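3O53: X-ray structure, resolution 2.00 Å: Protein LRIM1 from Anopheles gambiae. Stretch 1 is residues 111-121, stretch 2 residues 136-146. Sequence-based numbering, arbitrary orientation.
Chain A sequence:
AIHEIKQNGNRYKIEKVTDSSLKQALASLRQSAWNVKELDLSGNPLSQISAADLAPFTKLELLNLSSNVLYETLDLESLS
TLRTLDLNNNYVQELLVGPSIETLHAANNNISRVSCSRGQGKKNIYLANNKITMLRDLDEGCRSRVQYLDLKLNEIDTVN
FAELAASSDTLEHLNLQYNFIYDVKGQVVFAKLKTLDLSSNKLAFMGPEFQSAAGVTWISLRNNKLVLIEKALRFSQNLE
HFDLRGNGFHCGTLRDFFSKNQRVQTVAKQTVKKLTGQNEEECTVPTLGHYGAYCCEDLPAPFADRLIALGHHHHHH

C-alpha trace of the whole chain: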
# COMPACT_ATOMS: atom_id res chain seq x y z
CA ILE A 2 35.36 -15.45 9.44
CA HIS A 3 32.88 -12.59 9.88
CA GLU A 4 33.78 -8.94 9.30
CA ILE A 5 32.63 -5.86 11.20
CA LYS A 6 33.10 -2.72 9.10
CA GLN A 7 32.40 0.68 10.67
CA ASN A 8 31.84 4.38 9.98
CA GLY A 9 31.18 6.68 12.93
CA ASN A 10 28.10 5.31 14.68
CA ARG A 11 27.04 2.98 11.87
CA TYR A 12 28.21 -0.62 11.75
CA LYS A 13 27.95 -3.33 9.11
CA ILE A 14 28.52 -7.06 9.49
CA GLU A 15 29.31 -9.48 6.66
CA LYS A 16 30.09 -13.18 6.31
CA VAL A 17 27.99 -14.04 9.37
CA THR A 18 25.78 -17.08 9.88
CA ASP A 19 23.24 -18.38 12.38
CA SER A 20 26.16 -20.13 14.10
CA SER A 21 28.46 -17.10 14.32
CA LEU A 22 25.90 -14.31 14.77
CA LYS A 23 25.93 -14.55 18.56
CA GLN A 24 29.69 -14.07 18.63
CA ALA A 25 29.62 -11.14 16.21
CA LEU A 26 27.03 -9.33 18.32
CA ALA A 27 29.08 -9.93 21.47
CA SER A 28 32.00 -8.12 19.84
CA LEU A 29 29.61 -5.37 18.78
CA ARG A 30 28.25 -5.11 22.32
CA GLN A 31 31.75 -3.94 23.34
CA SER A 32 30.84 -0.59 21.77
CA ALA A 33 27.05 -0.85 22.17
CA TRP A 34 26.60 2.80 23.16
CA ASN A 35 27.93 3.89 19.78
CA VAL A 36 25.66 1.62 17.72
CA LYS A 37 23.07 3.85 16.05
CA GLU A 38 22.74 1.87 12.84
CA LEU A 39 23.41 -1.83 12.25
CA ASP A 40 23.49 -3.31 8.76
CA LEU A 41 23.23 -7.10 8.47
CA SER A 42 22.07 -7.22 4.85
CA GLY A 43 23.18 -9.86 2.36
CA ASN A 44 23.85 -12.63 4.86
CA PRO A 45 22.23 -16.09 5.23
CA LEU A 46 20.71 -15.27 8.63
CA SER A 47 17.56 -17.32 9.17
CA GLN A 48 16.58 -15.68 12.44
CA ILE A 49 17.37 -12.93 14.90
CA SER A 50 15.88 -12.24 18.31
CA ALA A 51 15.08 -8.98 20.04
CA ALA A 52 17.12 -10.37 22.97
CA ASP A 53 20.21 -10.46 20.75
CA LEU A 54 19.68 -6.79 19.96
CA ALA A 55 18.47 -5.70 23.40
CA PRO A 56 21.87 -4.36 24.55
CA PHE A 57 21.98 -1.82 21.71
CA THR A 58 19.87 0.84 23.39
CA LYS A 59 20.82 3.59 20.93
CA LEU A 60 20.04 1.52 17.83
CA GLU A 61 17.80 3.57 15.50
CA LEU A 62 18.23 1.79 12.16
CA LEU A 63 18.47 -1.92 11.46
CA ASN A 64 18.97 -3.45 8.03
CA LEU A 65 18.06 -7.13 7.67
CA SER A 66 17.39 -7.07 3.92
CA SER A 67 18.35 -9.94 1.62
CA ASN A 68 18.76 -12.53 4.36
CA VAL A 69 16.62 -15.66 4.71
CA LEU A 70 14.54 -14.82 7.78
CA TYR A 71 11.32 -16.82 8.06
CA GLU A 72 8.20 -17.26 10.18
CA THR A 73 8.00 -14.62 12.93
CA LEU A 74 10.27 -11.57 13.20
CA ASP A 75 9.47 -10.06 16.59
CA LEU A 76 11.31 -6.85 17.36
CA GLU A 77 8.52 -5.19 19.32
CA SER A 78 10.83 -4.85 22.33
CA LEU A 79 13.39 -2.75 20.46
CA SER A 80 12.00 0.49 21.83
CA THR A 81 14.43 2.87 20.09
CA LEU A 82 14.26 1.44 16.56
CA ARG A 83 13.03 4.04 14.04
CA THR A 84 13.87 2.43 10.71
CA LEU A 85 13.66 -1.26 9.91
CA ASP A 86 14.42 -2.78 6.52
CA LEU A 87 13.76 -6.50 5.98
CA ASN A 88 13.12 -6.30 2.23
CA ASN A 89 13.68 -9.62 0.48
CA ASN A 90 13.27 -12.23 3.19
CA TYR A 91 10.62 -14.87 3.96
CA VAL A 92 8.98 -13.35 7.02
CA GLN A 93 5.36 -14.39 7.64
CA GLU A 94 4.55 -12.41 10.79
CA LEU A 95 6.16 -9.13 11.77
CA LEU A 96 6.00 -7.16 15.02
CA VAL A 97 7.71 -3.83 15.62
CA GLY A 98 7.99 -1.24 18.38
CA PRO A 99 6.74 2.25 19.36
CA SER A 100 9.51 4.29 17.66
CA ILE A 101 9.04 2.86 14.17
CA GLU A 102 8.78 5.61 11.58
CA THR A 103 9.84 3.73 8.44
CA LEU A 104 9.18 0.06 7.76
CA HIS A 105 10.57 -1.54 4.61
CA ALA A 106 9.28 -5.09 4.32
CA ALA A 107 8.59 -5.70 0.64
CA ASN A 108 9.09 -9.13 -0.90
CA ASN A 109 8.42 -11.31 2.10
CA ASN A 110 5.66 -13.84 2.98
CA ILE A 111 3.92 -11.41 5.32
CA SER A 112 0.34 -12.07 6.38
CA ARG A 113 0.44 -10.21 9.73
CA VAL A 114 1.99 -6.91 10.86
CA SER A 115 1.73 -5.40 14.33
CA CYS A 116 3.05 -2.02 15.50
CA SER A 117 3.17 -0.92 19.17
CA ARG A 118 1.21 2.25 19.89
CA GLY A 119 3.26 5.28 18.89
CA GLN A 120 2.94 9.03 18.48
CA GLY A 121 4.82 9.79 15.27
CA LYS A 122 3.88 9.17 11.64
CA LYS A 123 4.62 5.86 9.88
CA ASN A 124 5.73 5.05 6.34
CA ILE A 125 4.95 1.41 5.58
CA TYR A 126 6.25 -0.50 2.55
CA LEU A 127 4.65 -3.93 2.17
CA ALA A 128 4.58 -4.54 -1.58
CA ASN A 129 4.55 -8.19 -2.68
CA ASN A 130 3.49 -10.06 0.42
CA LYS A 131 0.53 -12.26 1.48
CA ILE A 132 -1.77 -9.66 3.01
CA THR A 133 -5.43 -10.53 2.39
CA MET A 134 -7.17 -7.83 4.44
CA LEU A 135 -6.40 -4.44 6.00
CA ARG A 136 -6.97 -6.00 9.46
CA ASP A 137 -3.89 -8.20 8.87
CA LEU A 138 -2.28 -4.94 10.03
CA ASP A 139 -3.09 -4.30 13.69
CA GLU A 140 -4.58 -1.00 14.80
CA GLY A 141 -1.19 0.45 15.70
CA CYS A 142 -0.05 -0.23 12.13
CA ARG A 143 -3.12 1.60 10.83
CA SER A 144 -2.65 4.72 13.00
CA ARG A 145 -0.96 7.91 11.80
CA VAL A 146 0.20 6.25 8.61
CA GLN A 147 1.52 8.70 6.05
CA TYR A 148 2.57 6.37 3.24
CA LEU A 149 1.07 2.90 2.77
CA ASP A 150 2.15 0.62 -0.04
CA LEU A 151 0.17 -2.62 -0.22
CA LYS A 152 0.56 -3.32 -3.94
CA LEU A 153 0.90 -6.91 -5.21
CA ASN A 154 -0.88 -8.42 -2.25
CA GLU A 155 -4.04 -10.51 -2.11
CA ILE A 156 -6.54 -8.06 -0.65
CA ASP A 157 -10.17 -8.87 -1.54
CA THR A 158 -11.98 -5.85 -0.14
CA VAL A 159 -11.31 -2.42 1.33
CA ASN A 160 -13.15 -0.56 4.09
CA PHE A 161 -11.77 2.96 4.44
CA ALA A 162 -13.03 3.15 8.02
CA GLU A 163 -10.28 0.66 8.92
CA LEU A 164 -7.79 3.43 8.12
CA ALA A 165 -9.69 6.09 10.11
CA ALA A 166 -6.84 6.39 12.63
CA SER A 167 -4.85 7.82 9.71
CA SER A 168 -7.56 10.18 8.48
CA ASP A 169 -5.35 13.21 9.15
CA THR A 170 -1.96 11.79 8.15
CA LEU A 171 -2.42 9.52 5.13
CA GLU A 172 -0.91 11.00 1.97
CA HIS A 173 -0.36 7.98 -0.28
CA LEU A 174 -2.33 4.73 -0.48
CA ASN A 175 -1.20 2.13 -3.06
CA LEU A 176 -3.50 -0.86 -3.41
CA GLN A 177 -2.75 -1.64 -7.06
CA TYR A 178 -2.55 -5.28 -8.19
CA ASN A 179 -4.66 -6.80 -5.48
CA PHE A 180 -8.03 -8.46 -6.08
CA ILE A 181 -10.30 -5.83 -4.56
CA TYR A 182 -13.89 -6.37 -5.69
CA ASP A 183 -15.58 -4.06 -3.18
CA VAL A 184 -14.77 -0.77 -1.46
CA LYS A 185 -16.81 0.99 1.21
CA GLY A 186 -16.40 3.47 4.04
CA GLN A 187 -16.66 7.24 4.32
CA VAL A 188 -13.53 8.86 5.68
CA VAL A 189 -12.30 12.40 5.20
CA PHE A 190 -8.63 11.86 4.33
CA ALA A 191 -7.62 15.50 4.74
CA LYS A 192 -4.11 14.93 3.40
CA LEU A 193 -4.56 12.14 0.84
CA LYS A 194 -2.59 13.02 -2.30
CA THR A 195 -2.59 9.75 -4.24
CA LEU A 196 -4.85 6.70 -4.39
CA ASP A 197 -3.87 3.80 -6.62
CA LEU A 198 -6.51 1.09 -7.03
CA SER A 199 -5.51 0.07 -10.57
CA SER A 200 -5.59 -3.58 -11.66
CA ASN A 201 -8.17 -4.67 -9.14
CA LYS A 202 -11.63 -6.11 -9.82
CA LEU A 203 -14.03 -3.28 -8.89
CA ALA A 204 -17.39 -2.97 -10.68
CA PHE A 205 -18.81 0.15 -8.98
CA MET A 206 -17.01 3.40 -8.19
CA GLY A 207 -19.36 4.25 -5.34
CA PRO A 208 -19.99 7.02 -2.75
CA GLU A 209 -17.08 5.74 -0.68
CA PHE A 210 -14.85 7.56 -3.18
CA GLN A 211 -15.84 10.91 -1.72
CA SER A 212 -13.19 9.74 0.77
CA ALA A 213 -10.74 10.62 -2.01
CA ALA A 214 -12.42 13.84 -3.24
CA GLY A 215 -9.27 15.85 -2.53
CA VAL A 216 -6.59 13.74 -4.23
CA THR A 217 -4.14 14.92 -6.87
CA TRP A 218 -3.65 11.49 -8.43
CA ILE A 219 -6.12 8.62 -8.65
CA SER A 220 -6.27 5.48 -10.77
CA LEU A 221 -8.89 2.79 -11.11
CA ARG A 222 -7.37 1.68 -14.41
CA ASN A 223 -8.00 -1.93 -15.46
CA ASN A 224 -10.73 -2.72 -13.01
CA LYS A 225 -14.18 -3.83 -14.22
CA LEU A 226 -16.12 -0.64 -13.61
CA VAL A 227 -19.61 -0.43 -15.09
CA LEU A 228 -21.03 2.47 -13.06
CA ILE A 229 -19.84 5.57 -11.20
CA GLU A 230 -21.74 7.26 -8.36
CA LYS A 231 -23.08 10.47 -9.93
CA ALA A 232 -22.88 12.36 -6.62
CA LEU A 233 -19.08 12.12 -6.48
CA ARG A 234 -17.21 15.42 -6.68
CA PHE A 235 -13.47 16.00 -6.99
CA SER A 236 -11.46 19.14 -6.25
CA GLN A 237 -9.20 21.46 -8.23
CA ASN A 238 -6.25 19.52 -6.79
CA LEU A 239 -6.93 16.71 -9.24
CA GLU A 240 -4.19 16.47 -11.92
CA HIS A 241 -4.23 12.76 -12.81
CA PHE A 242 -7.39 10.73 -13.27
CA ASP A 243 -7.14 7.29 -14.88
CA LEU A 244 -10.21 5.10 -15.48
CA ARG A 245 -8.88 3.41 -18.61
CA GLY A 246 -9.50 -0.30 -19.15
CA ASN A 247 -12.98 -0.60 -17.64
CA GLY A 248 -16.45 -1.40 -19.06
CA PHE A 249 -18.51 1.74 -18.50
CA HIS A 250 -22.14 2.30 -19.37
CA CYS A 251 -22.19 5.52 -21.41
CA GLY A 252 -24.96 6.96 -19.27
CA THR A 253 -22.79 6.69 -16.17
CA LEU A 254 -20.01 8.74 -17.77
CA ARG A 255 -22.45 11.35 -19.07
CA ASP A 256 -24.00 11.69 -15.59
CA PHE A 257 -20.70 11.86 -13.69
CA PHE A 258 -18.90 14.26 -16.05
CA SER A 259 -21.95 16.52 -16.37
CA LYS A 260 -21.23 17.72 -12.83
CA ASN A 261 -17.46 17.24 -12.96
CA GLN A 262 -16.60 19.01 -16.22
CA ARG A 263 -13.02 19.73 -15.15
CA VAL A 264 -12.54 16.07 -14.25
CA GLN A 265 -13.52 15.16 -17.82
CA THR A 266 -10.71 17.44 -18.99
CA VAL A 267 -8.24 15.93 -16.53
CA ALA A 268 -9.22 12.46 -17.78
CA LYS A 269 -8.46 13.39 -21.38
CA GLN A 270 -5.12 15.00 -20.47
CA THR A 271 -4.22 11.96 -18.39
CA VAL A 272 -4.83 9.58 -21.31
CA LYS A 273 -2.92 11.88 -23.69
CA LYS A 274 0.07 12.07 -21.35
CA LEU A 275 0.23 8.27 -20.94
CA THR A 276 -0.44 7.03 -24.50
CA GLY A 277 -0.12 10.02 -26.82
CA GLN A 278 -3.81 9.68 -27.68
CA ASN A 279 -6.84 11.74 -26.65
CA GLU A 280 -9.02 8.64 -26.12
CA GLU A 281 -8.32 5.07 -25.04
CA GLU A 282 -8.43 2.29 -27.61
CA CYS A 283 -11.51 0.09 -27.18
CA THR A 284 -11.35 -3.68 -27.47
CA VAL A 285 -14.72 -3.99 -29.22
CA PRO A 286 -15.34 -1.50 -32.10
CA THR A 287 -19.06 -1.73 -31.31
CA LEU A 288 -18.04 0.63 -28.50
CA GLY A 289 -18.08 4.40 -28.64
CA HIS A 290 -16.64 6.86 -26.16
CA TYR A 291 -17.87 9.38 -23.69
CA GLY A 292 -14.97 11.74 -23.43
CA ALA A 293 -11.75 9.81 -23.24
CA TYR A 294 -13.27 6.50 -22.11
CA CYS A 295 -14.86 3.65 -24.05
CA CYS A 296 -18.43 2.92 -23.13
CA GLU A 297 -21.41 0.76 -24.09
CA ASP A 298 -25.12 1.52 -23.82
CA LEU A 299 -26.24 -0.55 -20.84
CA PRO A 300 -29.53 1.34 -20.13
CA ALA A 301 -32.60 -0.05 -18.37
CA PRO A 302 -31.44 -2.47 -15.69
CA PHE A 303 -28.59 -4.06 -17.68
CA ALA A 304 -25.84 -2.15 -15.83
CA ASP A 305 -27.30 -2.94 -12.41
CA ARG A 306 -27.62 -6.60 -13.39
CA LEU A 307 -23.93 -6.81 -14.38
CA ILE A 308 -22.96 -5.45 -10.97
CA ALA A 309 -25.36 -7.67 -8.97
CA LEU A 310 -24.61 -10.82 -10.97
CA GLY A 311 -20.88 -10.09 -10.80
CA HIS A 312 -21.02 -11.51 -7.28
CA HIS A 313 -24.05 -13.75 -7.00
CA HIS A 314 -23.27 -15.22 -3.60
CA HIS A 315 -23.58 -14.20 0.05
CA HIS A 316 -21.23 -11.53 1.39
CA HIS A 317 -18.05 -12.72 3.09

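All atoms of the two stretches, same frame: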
# COMPACT_ATOMS: atom_id res chain seq x y z
N ILE A 111 4.61 -11.98 4.16
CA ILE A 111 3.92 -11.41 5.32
C ILE A 111 2.40 -11.49 5.22
O ILE A 111 1.81 -11.08 4.24
CB ILE A 111 4.34 -9.95 5.57
CG1 ILE A 111 5.76 -9.90 6.14
CG2 ILE A 111 3.36 -9.26 6.51
CD1 ILE A 111 6.40 -8.52 6.09
N SER A 112 1.78 -12.06 6.26
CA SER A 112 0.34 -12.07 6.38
C SER A 112 -0.14 -11.35 7.64
O SER A 112 -1.33 -11.16 7.83
CB SER A 112 -0.22 -13.51 6.34
OG SER A 112 0.29 -14.28 7.42
N ARG A 113 0.80 -10.94 8.51
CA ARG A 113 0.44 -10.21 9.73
C ARG A 113 1.51 -9.17 10.08
O ARG A 113 2.70 -9.47 10.09
CB ARG A 113 0.27 -11.16 10.95
CG ARG A 113 -0.64 -12.36 10.75
CD ARG A 113 -2.14 -12.04 10.91
NE ARG A 113 -2.87 -12.48 9.73
CZ ARG A 113 -3.68 -13.53 9.65
NH1 ARG A 113 -3.93 -14.31 10.69
NH2 ARG A 113 -4.26 -13.79 8.49
N VAL A 114 1.08 -7.94 10.35
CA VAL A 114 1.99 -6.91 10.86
C VAL A 114 1.37 -6.28 12.10
O VAL A 114 0.16 -6.04 12.14
CB VAL A 114 2.25 -5.81 9.81
CG1 VAL A 114 3.36 -4.87 10.28
CG2 VAL A 114 2.61 -6.42 8.46
N SER A 115 2.19 -6.01 13.10
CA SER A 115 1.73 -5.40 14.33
C SER A 115 2.71 -4.30 14.71
O SER A 115 3.92 -4.50 14.63
CB SER A 115 1.67 -6.44 15.46
OG SER A 115 1.00 -7.62 15.04
N CYS A 116 2.20 -3.14 15.11
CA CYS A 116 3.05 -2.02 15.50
C CYS A 116 2.59 -1.47 16.86
O CYS A 116 1.44 -1.09 17.01
CB CYS A 116 2.97 -0.91 14.44
SG CYS A 116 3.17 -1.47 12.73
N SER A 117 3.49 -1.46 17.84
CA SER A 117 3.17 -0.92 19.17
C SER A 117 2.69 0.52 19.07
O SER A 117 3.16 1.28 18.23
CB SER A 117 4.41 -0.96 20.07
OG SER A 117 4.93 -2.26 20.17
N ARG A 118 1.77 0.90 19.95
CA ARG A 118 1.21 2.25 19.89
C ARG A 118 2.32 3.29 19.93
O ARG A 118 3.22 3.23 20.77
CB ARG A 118 0.20 2.47 21.03
CG ARG A 118 0.83 2.66 22.40
CD ARG A 118 -0.24 2.67 23.49
NE ARG A 118 -0.87 1.36 23.65
CZ ARG A 118 -0.47 0.43 24.51
NH1 ARG A 118 0.56 0.65 25.31
NH2 ARG A 118 -1.11 -0.73 24.58
N GLY A 119 2.26 4.23 19.00
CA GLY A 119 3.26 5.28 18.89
C GLY A 119 2.61 6.64 18.75
O GLY A 119 1.39 6.76 18.80
N GLN A 120 3.43 7.67 18.55
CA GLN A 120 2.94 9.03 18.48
C GLN A 120 3.32 9.71 17.16
O GLN A 120 2.69 10.69 16.76
CB GLN A 120 3.49 9.85 19.65
CG GLN A 120 3.40 9.15 21.00
CD GLN A 120 2.02 9.23 21.62
OE1 GLN A 120 1.25 10.15 21.34
NE2 GLN A 120 1.69 8.27 22.47
N GLY A 121 4.35 9.19 16.50
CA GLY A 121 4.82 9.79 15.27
C GLY A 121 4.08 9.23 14.07
O GLY A 121 3.19 8.40 14.23
N ARG A 136 -7.13 -5.59 8.05
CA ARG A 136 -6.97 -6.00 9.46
C ARG A 136 -5.85 -7.04 9.71
O ARG A 136 -5.62 -7.42 10.85
CB ARG A 136 -8.30 -6.52 10.01
CG ARG A 136 -9.33 -5.43 10.25
CD ARG A 136 -10.68 -6.03 10.57
NE ARG A 136 -11.19 -6.81 9.45
CZ ARG A 136 -12.13 -7.75 9.55
NH1 ARG A 136 -12.66 -8.07 10.73
NH2 ARG A 136 -12.51 -8.40 8.46
N ASP A 137 -5.17 -7.50 8.67
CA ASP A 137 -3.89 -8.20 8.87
C ASP A 137 -2.86 -7.26 9.52
O ASP A 137 -1.92 -7.71 10.18
CB ASP A 137 -3.35 -8.71 7.53
CG ASP A 137 -4.13 -9.90 7.01
OD1 ASP A 137 -4.96 -10.45 7.76
OD2 ASP A 137 -3.91 -10.29 5.86
N LEU A 138 -3.04 -5.96 9.31
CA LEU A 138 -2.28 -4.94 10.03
C LEU A 138 -3.04 -4.63 11.31
O LEU A 138 -4.25 -4.44 11.27
CB LEU A 138 -2.18 -3.66 9.18
CG LEU A 138 -1.03 -3.61 8.17
CD1 LEU A 138 -1.04 -4.81 7.26
CD2 LEU A 138 -1.08 -2.31 7.37
N ASP A 139 -2.36 -4.58 12.46
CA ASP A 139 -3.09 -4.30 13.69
C ASP A 139 -3.38 -2.80 13.75
O ASP A 139 -3.02 -2.06 12.83
CB ASP A 139 -2.36 -4.82 14.94
CG ASP A 139 -1.21 -3.95 15.38
OD1 ASP A 139 -0.79 -3.04 14.63
OD2 ASP A 139 -0.71 -4.20 16.50
N GLU A 140 -4.07 -2.36 14.79
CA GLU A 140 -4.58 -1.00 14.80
C GLU A 140 -3.44 0.01 14.92
O GLU A 140 -3.49 1.09 14.32
CB GLU A 140 -5.65 -0.83 15.89
CG GLU A 140 -6.95 -1.56 15.51
CD GLU A 140 -8.02 -1.57 16.60
OE1 GLU A 140 -7.89 -0.82 17.59
OE2 GLU A 140 -9.01 -2.31 16.46
N GLY A 141 -2.39 -0.36 15.64
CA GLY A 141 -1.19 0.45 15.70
C GLY A 141 -0.62 0.70 14.31
O GLY A 141 -0.25 1.83 13.97
N CYS A 142 -0.57 -0.34 13.49
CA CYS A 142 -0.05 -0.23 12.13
C CYS A 142 -0.96 0.58 11.21
O CYS A 142 -0.55 0.98 10.13
CB CYS A 142 0.15 -1.62 11.51
SG CYS A 142 1.49 -2.56 12.26
N ARG A 143 -2.20 0.82 11.64
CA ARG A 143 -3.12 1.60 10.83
C ARG A 143 -3.36 3.01 11.40
O ARG A 143 -4.24 3.73 10.94
CB ARG A 143 -4.46 0.84 10.64
CG ARG A 143 -4.31 -0.34 9.69
CD ARG A 143 -5.59 -1.14 9.49
NE ARG A 143 -5.78 -2.14 10.53
CZ ARG A 143 -6.82 -2.20 11.36
NH1 ARG A 143 -7.80 -1.30 11.28
NH2 ARG A 143 -6.89 -3.16 12.27
N SER A 144 -2.55 3.40 12.38
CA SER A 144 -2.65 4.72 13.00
C SER A 144 -1.53 5.65 12.56
O SER A 144 -0.35 5.30 12.63
CB SER A 144 -2.61 4.63 14.53
OG SER A 144 -3.57 3.72 15.03
N ARG A 145 -1.91 6.86 12.13
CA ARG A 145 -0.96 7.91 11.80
C ARG A 145 -0.01 7.48 10.69
O ARG A 145 1.14 7.92 10.61
CB ARG A 145 -0.19 8.35 13.05
CG ARG A 145 -1.10 8.89 14.15
CD ARG A 145 -0.34 9.59 15.27
NE ARG A 145 0.58 10.59 14.75
CZ ARG A 145 0.22 11.78 14.27
NH1 ARG A 145 -1.06 12.13 14.25
NH2 ARG A 145 1.13 12.62 13.82
N VAL A 146 -0.52 6.62 9.81
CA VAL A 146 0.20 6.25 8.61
C VAL A 146 0.21 7.40 7.61
O VAL A 146 -0.80 8.06 7.37
CB VAL A 146 -0.45 5.02 7.96
CG1 VAL A 146 0.34 4.60 6.73
CG2 VAL A 146 -0.53 3.87 8.96
O HOH W 1 1.12 3.00 16.73

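A disulfide pins the two stretches together: Cys-116 SG lies 2.1 Å from Cys-142 SG, with a chi3 of 92°, close to the right angle such bonds prefer. Both cysteines point toward the opposing stretch along CA-to-CB and both have chi1 in the m well (-48° and -69°), which brings the sulfurs together in a buried setting. The bond closes a covalent loop between residues 26 positions apart in sequence.

Beside it, the backbones meet in a single beta bridge between Val-114, in the strand 113-116, and Leu-138, their CA atoms 4.8 Å apart. Two hydrogen bonds define it. Val-114 N donates to Asp-137 O at 3.0 Å and 165°, and Asp-139 N donates to Val-114 O at 2.9 Å and 147°, so both polar backbone groups of Val-114 are satisfied from the second stretch. A CA-H...O contact from Leu-138 CA to Val-114 O (3.4 Å) supplements this pairing. The side chain of Val-114 suits its buried position: CG2 approaches Leu-138 CD1 at 4.2 Å, while CG1 packs 3.6 Å from Cys-142 SG, covering the disulfide with an apolar surface.

Asp-139 ties the bridge to the disulfide. With chi1 in the p well (78°) and CB toward the first stretch, its OD1 accepts from Cys-116 N at 3.0 Å and from Cys-142 N at 2.9 Å. One carboxylate oxygen thus engages the backbone amides of both disulfide partners, although the position of Cys-116 N is less certain in the model.

At Gly-141 the backbones come close enough for a CA-H...O contact, Gly-141 CA to Cys-116 O at 3.3 Å with 162° at the hydrogen. An ideal CB here would sit 1.9 Å from Cys-116 O, a clash, so the absence of a side chain fits this close approach. A water extends the contact, donating to Ser-117 O (3.1 Å) and Gly-141 O (3.3 Å) and accepting from Gly-119 N (2.8 Å).

Charged side chains contribute at two further sites. Arg-113 points away at CB, yet its end returns to form a long salt bridge, NH2 to Asp-137 OD1 at 3.5 Å; its NE also donates to Ser-112 O at 2.8 Å, steadying the guanidinium. Arg-145 points toward the first stretch, and its NE makes a weak hydrogen bond to Gly-121 O at 3.4 Å and 141°, with that oxygen at the guanidinium edge. In total, the contact buries 573 Å², summed over both sides.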